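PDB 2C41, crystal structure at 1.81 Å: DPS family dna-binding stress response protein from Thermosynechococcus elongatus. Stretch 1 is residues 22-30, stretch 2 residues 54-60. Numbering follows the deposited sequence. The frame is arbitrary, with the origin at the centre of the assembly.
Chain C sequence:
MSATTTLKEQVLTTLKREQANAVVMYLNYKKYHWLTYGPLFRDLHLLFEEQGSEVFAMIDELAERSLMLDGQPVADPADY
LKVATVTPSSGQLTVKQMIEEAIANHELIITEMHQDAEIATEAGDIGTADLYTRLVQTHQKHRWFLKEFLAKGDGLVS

Stretch 1, residues 22-30: AVVMYLNYK
Stretch 2, residues 54-60: EVFAMID

Both stretches are helical, and each helix extends beyond its stretch at both ends. The two helices run roughly antiparallel, at 153° between their N-to-C directions, and their axes approach to 8.4 Å. The register is set by two CA pairs, Ala22 CA to Ile59 CA and Tyr26 CA to Phe56 CA, each 5.6 Å. Within stretch 1 the backbone holds an i to i+4 ladder, starting with Tyr26 N to Ala22 O at 2.9 Å. No hydrogen bond crosses between the stretches. The contact is one of shape and apolar surface, burying 374 Å² in total.

The main bump is Val55, chi1 t. Its side chain is a knob in the hollow formed by Ala22, Met25, Tyr26 and Tyr29. Val55 CG1 lies 3.4 Å from Ala22 O and 3.8 Å from Met25 CB. Val55 CG2 meets Tyr29 CE2 at 4.0 Å. Met25 (t, p, t) starts toward stretch 2, and its CB helps line the hollow; its end leads away.

One turn on, Ile59 (m, t) points toward stretch 1. The methyl of Ala22 points toward stretch 2 and packs on Ile59: Ala22 CB is 3.8 Å from Ile59 CG1. Val23, chi1 t, points sideways and covers the flank, with Val23 CG2 at 3.7 Å from Ile59 CG2. Ile59 CD1 reaches Tyr26 CB at 4.2 Å.

Tyr26 (chi1 t, chi2 69°) and Phe56 (chi1 t, chi2 -99°) form an edge-to-face pair. The edge of Phe56 is directed at the face of Tyr26, with centroids 5.2 Å apart and planes at 57°. Phe56 CD2 lies over that face. Tyr26 CD1 also packs on Phe56 CB at 3.6 Å. Such an arrangement sets the slightly positive ring hydrogens against the pi cloud.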

# COMPACT_ATOMS: atom_id res chain seq x y z
N ALA C 22 -0.47 31.02 10.05
CA ALA C 22 -0.33 29.57 9.96
C ALA C 22 1.03 29.12 10.52
O ALA C 22 1.12 28.12 11.25
CB ALA C 22 -0.50 29.09 8.53
N VAL C 23 2.08 29.86 10.18
CA VAL C 23 3.44 29.56 10.67
C VAL C 23 3.51 29.67 12.20
O VAL C 23 3.99 28.75 12.87
CB VAL C 23 4.49 30.47 10.01
CG1 VAL C 23 5.86 30.31 10.69
CG2 VAL C 23 4.59 30.16 8.50
N VAL C 24 3.02 30.78 12.75
CA VAL C 24 3.05 30.98 14.21
C VAL C 24 2.16 29.97 14.93
O VAL C 24 2.55 29.41 15.97
CB VAL C 24 2.68 32.44 14.61
CG1 VAL C 24 2.55 32.60 16.14
CG2 VAL C 24 3.71 33.38 14.05
N MET C 25 0.97 29.73 14.39
CA MET C 25 0.05 28.77 14.96
C MET C 25 0.66 27.36 14.98
O MET C 25 0.53 26.62 15.95
CB MET C 25 -1.24 28.75 14.14
CG MET C 25 -2.38 28.16 14.89
SD MET C 25 -2.85 29.23 16.27
CE MET C 25 -4.12 28.17 16.93
N TYR C 26 1.34 27.01 13.88
CA TYR C 26 2.04 25.74 13.82
C TYR C 26 3.11 25.64 14.91
O TYR C 26 3.17 24.65 15.65
CB TYR C 26 2.66 25.52 12.43
CG TYR C 26 3.56 24.31 12.44
CD1 TYR C 26 3.02 23.03 12.57
CD2 TYR C 26 4.95 24.45 12.38
CE1 TYR C 26 3.83 21.91 12.59
CE2 TYR C 26 5.78 23.32 12.42
CZ TYR C 26 5.20 22.06 12.52
OH TYR C 26 5.97 20.93 12.56
N LEU C 27 3.96 26.66 15.00
CA LEU C 27 5.04 26.66 15.99
C LEU C 27 4.49 26.65 17.42
O LEU C 27 5.06 25.99 18.29
CB LEU C 27 6.00 27.82 15.75
CG LEU C 27 6.81 27.76 14.45
CD1 LEU C 27 7.56 29.06 14.24
CD2 LEU C 27 7.76 26.56 14.44
N ASN C 28 3.38 27.36 17.65
CA ASN C 28 2.66 27.24 18.93
C ASN C 28 2.25 25.80 19.22
O ASN C 28 2.45 25.31 20.32
CB ASN C 28 1.41 28.12 18.95
CG ASN C 28 1.71 29.59 19.15
OD1 ASN C 28 0.80 30.43 19.11
ND2 ASN C 28 2.97 29.92 19.37
N TYR C 29 1.66 25.13 18.23
CA TYR C 29 1.26 23.72 18.39
C TYR C 29 2.43 22.82 18.76
O TYR C 29 2.28 21.90 19.57
CB TYR C 29 0.53 23.19 17.16
CG TYR C 29 -0.99 23.27 17.27
CD1 TYR C 29 -1.65 22.64 18.33
CD2 TYR C 29 -1.75 23.96 16.33
CE1 TYR C 29 -3.04 22.68 18.45
CE2 TYR C 29 -3.15 24.01 16.43
CZ TYR C 29 -3.78 23.38 17.49
OH TYR C 29 -5.14 23.41 17.61
N LYS C 30 3.59 23.09 18.17
CA LYS C 30 4.79 22.32 18.50
C LYS C 30 5.19 22.54 19.96
O LYS C 30 5.53 21.59 20.66
CB LYS C 30 5.94 22.63 17.53
CG LYS C 30 5.74 22.06 16.12
CD LYS C 30 5.32 20.57 16.11
CE LYS C 30 6.43 19.65 16.64
NZ LYS C 30 6.33 18.26 16.12
N GLU C 54 -2.22 19.68 10.63
CA GLU C 54 -3.24 20.24 9.76
C GLU C 54 -3.03 21.72 9.51
O GLU C 54 -3.18 22.19 8.38
CB GLU C 54 -4.63 19.96 10.30
CG GLU C 54 -5.00 18.48 10.19
CD GLU C 54 -6.45 18.22 10.52
OE1 GLU C 54 -7.14 17.61 9.68
OE2 GLU C 54 -6.90 18.63 11.61
N VAL C 55 -2.64 22.45 10.55
CA VAL C 55 -2.26 23.86 10.39
C VAL C 55 -1.01 23.97 9.51
O VAL C 55 -0.94 24.81 8.62
CB VAL C 55 -2.03 24.55 11.74
CG1 VAL C 55 -1.43 25.94 11.53
CG2 VAL C 55 -3.34 24.65 12.53
N PHE C 56 -0.04 23.09 9.75
CA PHE C 56 1.20 23.08 8.97
C PHE C 56 0.95 23.08 7.47
O PHE C 56 1.57 23.85 6.74
CB PHE C 56 2.06 21.85 9.32
CG PHE C 56 3.26 21.70 8.43
CD1 PHE C 56 3.24 20.83 7.34
CD2 PHE C 56 4.40 22.46 8.65
CE1 PHE C 56 4.35 20.70 6.50
CE2 PHE C 56 5.52 22.34 7.82
CZ PHE C 56 5.49 21.46 6.75
N ALA C 57 0.05 22.19 7.03
CA ALA C 57 -0.26 22.02 5.61
C ALA C 57 -0.75 23.31 4.97
O ALA C 57 -0.60 23.53 3.77
CB ALA C 57 -1.31 20.93 5.44
N MET C 58 -1.34 24.18 5.79
CA MET C 58 -1.87 25.45 5.30
C MET C 58 -0.80 26.45 4.91
O MET C 58 -1.06 27.33 4.10
CB MET C 58 -2.78 26.08 6.36
CG MET C 58 -3.93 25.18 6.75
SD MET C 58 -4.97 26.08 7.92
CE MET C 58 -5.99 24.75 8.53
N ILE C 59 0.39 26.32 5.50
CA ILE C 59 1.47 27.26 5.24
C ILE C 59 1.79 27.33 3.75
O ILE C 59 1.78 28.41 3.16
CB ILE C 59 2.75 26.92 6.04
CG1 ILE C 59 2.48 26.98 7.55
CG2 ILE C 59 3.89 27.86 5.63
CD1 ILE C 59 3.52 26.28 8.40
N ASP C 60 2.05 26.18 3.15
CA ASP C 60 2.40 26.16 1.73
C ASP C 60 1.23 26.57 0.83
O ASP C 60 1.43 27.24 -0.18
CB ASP C 60 2.93 24.78 1.33
CG ASP C 60 3.63 24.81 -0.00
OD1 ASP C 60 3.05 24.31 -0.97
OD2 ASP C 60 4.74 25.38 -0.09